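Local coordinates for putative CRISPR-associated endoribonuclease-like protein Cas6nc (Pyrococcus horikoshii, PDB 3QJL) that binds CRISPR RNA as a Cas6-family protein of the prokaryotic adaptive immune system and resembles the endoribonucleases that process such transcripts, at residues 31-40 with 93-104. Sequence-based numbering, arbitrary orientation.
Sequences QILEKVNSIE and AIAEAVEKSPEF
K35 lays its CE over one face of the F104 ring, 3.6 Å above the plane and offset toward the rim, while I32 meets the ring at its edge, CG1 to CZ 4.3 Å. Q31 runs past the ring in the opposite direction, its amide tilted 26° from the ring plane, and OE1 accepts a hydrogen bond from the backbone N of K105. The contact belongs to the N-terminal ferredoxin-like fold of this RAMP protein: segments 31-39 and 93-100, of helices 25-39 and 88-100, cross at 98°, their axes 8.1 Å apart, and F104 lies in edge strand 103-106, just after the second helix. Alanine suits the crossing, since the small A97 lets the backbones close in, its CA 4.9 Å from V36 CA. Branched V36 packs beside it, CG2 touching both A97 CB and I94 CG1, and I83 of strand 79-85 lies against I32 and I94. Lysine suits a helix position facing the turn after helix 88-100: its apolar stem covers the ring while its ammonium reaches the carbonyls of S101 and E103. Extended until it bends at its last torsion, K35 also forms a cation-pi contact with F104 and a long salt bridge to E103. K35 NZ finally donates to E103 O at 3.2 Å, tilted 32° from the carbonyl plane, and more weakly to S101 O.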
loop_
_atom_site.group_PDB
_atom_site.type_symbol
_atom_site.label_atom_id
_atom_site.label_comp_id
_atom_site.label_asym_id
_atom_site.label_seq_id
_atom_site.Cartn_x
_atom_site.Cartn_y
_atom_site.Cartn_z
ATOM N N GLN A 31 -19.500 6.261 20.116
ATOM C CA GLN A 31 -20.011 7.630 20.132
ATOM C C GLN A 31 -21.322 7.763 19.348
ATOM O O GLN A 31 -22.305 8.324 19.837
ATOM C CB GLN A 31 -18.961 8.575 19.560
ATOM C CG GLN A 31 -18.710 9.797 20.393
ATOM C CD GLN A 31 -17.249 10.129 20.477
ATOM O OE1 GLN A 31 -16.836 11.266 20.230
ATOM N NE2 GLN A 31 -16.445 9.131 20.830
ATOM N N ILE A 32 -21.328 7.261 18.120
ATOM C CA ILE A 32 -22.548 7.223 17.332
ATOM C C ILE A 32 -23.641 6.438 18.070
ATOM O O ILE A 32 -24.755 6.927 18.238
ATOM C CB ILE A 32 -22.293 6.608 15.958
ATOM C CG1 ILE A 32 -21.677 7.642 15.028
ATOM C CG2 ILE A 32 -23.557 6.053 15.375
ATOM C CD1 ILE A 32 -21.279 7.058 13.678
ATOM N N LEU A 33 -23.316 5.236 18.539
ATOM C CA LEU A 33 -24.283 4.411 19.266
ATOM C C LEU A 33 -24.991 5.213 20.365
ATOM O O LEU A 33 -26.213 5.213 20.463
ATOM C CB LEU A 33 -23.591 3.193 19.878
ATOM C CG LEU A 33 -24.573 2.129 20.341
ATOM C CD1 LEU A 33 -25.414 1.655 19.172
ATOM C CD2 LEU A 33 -23.858 0.970 20.977
ATOM N N GLU A 34 -24.196 5.893 21.183
ATOM C CA GLU A 34 -24.679 6.736 22.269
ATOM C C GLU A 34 -25.632 7.807 21.748
ATOM O O GLU A 34 -26.734 7.991 22.280
ATOM C CB GLU A 34 -23.473 7.383 22.946
ATOM C CG GLU A 34 -23.764 8.476 23.935
ATOM C CD GLU A 34 -22.481 9.058 24.525
ATOM O OE1 GLU A 34 -22.490 9.404 25.729
ATOM O OE2 GLU A 34 -21.466 9.170 23.789
ATOM N N LYS A 35 -25.203 8.509 20.700
ATOM C CA LYS A 35 -26.010 9.560 20.105
ATOM C C LYS A 35 -27.339 9.049 19.550
ATOM O O LYS A 35 -28.380 9.628 19.828
ATOM C CB LYS A 35 -25.220 10.303 19.040
ATOM C CG LYS A 35 -24.020 11.026 19.597
ATOM C CD LYS A 35 -23.315 11.835 18.531
ATOM C CE LYS A 35 -21.968 12.326 19.016
ATOM N NZ LYS A 35 -22.043 12.950 20.370
ATOM N N VAL A 36 -27.315 7.970 18.776
ATOM C CA VAL A 36 -28.553 7.383 18.269
ATOM C C VAL A 36 -29.409 6.859 19.415
ATOM O O VAL A 36 -30.635 6.932 19.382
ATOM C CB VAL A 36 -28.286 6.216 17.299
ATOM C CG1 VAL A 36 -29.598 5.584 16.833
ATOM C CG2 VAL A 36 -27.468 6.689 16.117
ATOM N N ASN A 37 -28.768 6.325 20.441
ATOM C CA ASN A 37 -29.527 5.727 21.521
ATOM C C ASN A 37 -30.391 6.760 22.251
ATOM O O ASN A 37 -31.457 6.430 22.774
ATOM C CB ASN A 37 -28.607 4.995 22.483
ATOM C CG ASN A 37 -29.366 4.208 23.510
ATOM O OD1 ASN A 37 -30.067 3.241 23.185
ATOM N ND2 ASN A 37 -29.233 4.611 24.768
ATOM N N SER A 38 -29.939 8.011 22.265
ATOM C CA SER A 38 -30.687 9.095 22.889
ATOM C C SER A 38 -32.034 9.327 22.191
ATOM O O SER A 38 -33.034 9.669 22.828
ATOM C CB SER A 38 -29.869 10.386 22.863
ATOM O OG SER A 38 -28.714 10.292 23.673
ATOM N N ILE A 39 -32.043 9.141 20.874
ATOM C CA ILE A 39 -33.224 9.371 20.053
ATOM C C ILE A 39 -33.960 8.066 19.730
ATOM O O ILE A 39 -35.121 7.907 20.075
ATOM C CB ILE A 39 -32.868 10.105 18.749
ATOM C CG1 ILE A 39 -31.906 11.255 19.030
ATOM C CG2 ILE A 39 -34.104 10.639 18.091
ATOM C CD1 ILE A 39 -32.337 12.120 20.176
ATOM N N GLU A 40 -33.289 7.139 19.055
ATOM C CA GLU A 40 -33.932 5.906 18.612
ATOM C C GLU A 40 -33.325 4.671 19.276
ATOM O O GLU A 40 -32.624 3.898 18.626
ATOM C CB GLU A 40 -33.787 5.771 17.099
ATOM C CG GLU A 40 -34.342 6.934 16.319
ATOM C CD GLU A 40 -35.859 6.942 16.302
ATOM O OE1 GLU A 40 -36.473 5.976 16.822
ATOM O OE2 GLU A 40 -36.437 7.914 15.765
ATOM N N ALA A 93 -32.016 7.935 11.207
ATOM C CA ALA A 93 -31.738 8.065 12.635
ATOM C C ALA A 93 -30.311 8.502 12.966
ATOM O O ALA A 93 -30.078 9.150 13.977
ATOM C CB ALA A 93 -32.053 6.769 13.342
ATOM N N ILE A 94 -29.345 8.138 12.134
ATOM C CA ILE A 94 -27.972 8.524 12.429
ATOM C C ILE A 94 -27.778 10.011 12.148
ATOM O O ILE A 94 -27.197 10.742 12.956
ATOM C CB ILE A 94 -26.946 7.657 11.663
ATOM C CG1 ILE A 94 -26.946 6.238 12.227
ATOM C CG2 ILE A 94 -25.545 8.257 11.752
ATOM C CD1 ILE A 94 -26.117 5.243 11.416
ATOM N N ALA A 95 -28.276 10.453 11.001
ATOM C CA ALA A 95 -28.232 11.867 10.648
ATOM C C ALA A 95 -28.778 12.751 11.782
ATOM O O ALA A 95 -28.125 13.707 12.202
ATOM C CB ALA A 95 -29.007 12.105 9.365
ATOM N N GLU A 96 -29.967 12.417 12.282
ATOM C CA GLU A 96 -30.594 13.182 13.354
ATOM C C GLU A 96 -29.742 13.199 14.624
ATOM O O GLU A 96 -29.398 14.271 15.141
ATOM C CB GLU A 96 -31.983 12.622 13.668
ATOM C CG GLU A 96 -32.929 13.663 14.247
ATOM C CD GLU A 96 -34.317 13.112 14.558
ATOM O OE1 GLU A 96 -34.919 13.556 15.565
ATOM O OE2 GLU A 96 -34.813 12.245 13.800
ATOM N N ALA A 97 -29.409 12.007 15.118
ATOM C CA ALA A 97 -28.649 11.855 16.355
ATOM C C ALA A 97 -27.378 12.674 16.314
ATOM O O ALA A 97 -27.075 13.435 17.235
ATOM C CB ALA A 97 -28.307 10.408 16.574
ATOM N N VAL A 98 -26.632 12.500 15.234
ATOM C CA VAL A 98 -25.370 13.195 15.068
ATOM C C VAL A 98 -25.567 14.710 15.068
ATOM O O VAL A 98 -24.903 15.443 15.802
ATOM C CB VAL A 98 -24.662 12.743 13.779
ATOM C CG1 VAL A 98 -23.608 13.741 13.372
ATOM C CG2 VAL A 98 -24.049 11.368 13.976
ATOM N N GLU A 99 -26.500 15.177 14.254
ATOM C CA GLU A 99 -26.737 16.606 14.136
ATOM C C GLU A 99 -27.214 17.261 15.437
ATOM O O GLU A 99 -26.806 18.385 15.759
ATOM C CB GLU A 99 -27.729 16.871 13.027
ATOM C CG GLU A 99 -28.067 18.315 12.870
ATOM C CD GLU A 99 -29.192 18.490 11.901
ATOM O OE1 GLU A 99 -30.356 18.294 12.326
ATOM O OE2 GLU A 99 -28.900 18.783 10.716
ATOM N N LYS A 100 -28.073 16.577 16.186
ATOM C CA LYS A 100 -28.435 17.095 17.499
ATOM C C LYS A 100 -27.184 17.260 18.358
ATOM O O LYS A 100 -26.887 18.346 18.838
ATOM C CB LYS A 100 -29.463 16.207 18.205
ATOM C CG LYS A 100 -30.790 16.149 17.500
ATOM C CD LYS A 100 -31.920 15.938 18.480
ATOM C CE LYS A 100 -33.274 15.863 17.763
ATOM N NZ LYS A 100 -33.464 16.926 16.708
ATOM N N SER A 101 -26.424 16.189 18.521
ATOM C CA SER A 101 -25.277 16.233 19.412
ATOM C C SER A 101 -24.019 16.039 18.593
ATOM O O SER A 101 -23.473 14.943 18.544
ATOM C CB SER A 101 -25.404 15.140 20.467
ATOM O OG SER A 101 -26.507 14.302 20.157
ATOM N N PRO A 102 -23.567 17.110 17.925
ATOM C CA PRO A 102 -22.463 17.018 16.966
ATOM C C PRO A 102 -21.079 17.227 17.586
ATOM O O PRO A 102 -20.255 17.944 17.011
ATOM C CB PRO A 102 -22.762 18.190 16.031
ATOM C CG PRO A 102 -23.462 19.232 16.947
ATOM C CD PRO A 102 -23.927 18.514 18.194
ATOM N N GLU A 103 -20.802 16.573 18.707
ATOM C CA GLU A 103 -19.542 16.799 19.398
ATOM C C GLU A 103 -18.806 15.483 19.486
ATOM O O GLU A 103 -19.266 14.545 20.141
ATOM C CB GLU A 103 -19.754 17.412 20.791
ATOM C CG GLU A 103 -20.587 16.558 21.777
ATOM C CD GLU A 103 -22.108 16.827 21.734
ATOM O OE1 GLU A 103 -22.573 17.667 20.928
ATOM O OE2 GLU A 103 -22.840 16.183 22.524
ATOM N N PHE A 104 -17.672 15.414 18.796
ATOM C CA PHE A 104 -16.878 14.195 18.764
ATOM C C PHE A 104 -15.510 14.374 19.389
ATOM O O PHE A 104 -14.808 15.349 19.117
ATOM C CB PHE A 104 -16.744 13.676 17.337
ATOM C CG PHE A 104 -17.949 12.919 16.858
ATOM C CD1 PHE A 104 -18.863 13.513 16.004
ATOM C CD2 PHE A 104 -18.169 11.614 17.270
ATOM C CE1 PHE A 104 -19.967 12.814 15.564
ATOM C CE2 PHE A 104 -19.270 10.911 16.830
ATOM C CZ PHE A 104 -20.175 11.513 15.976
#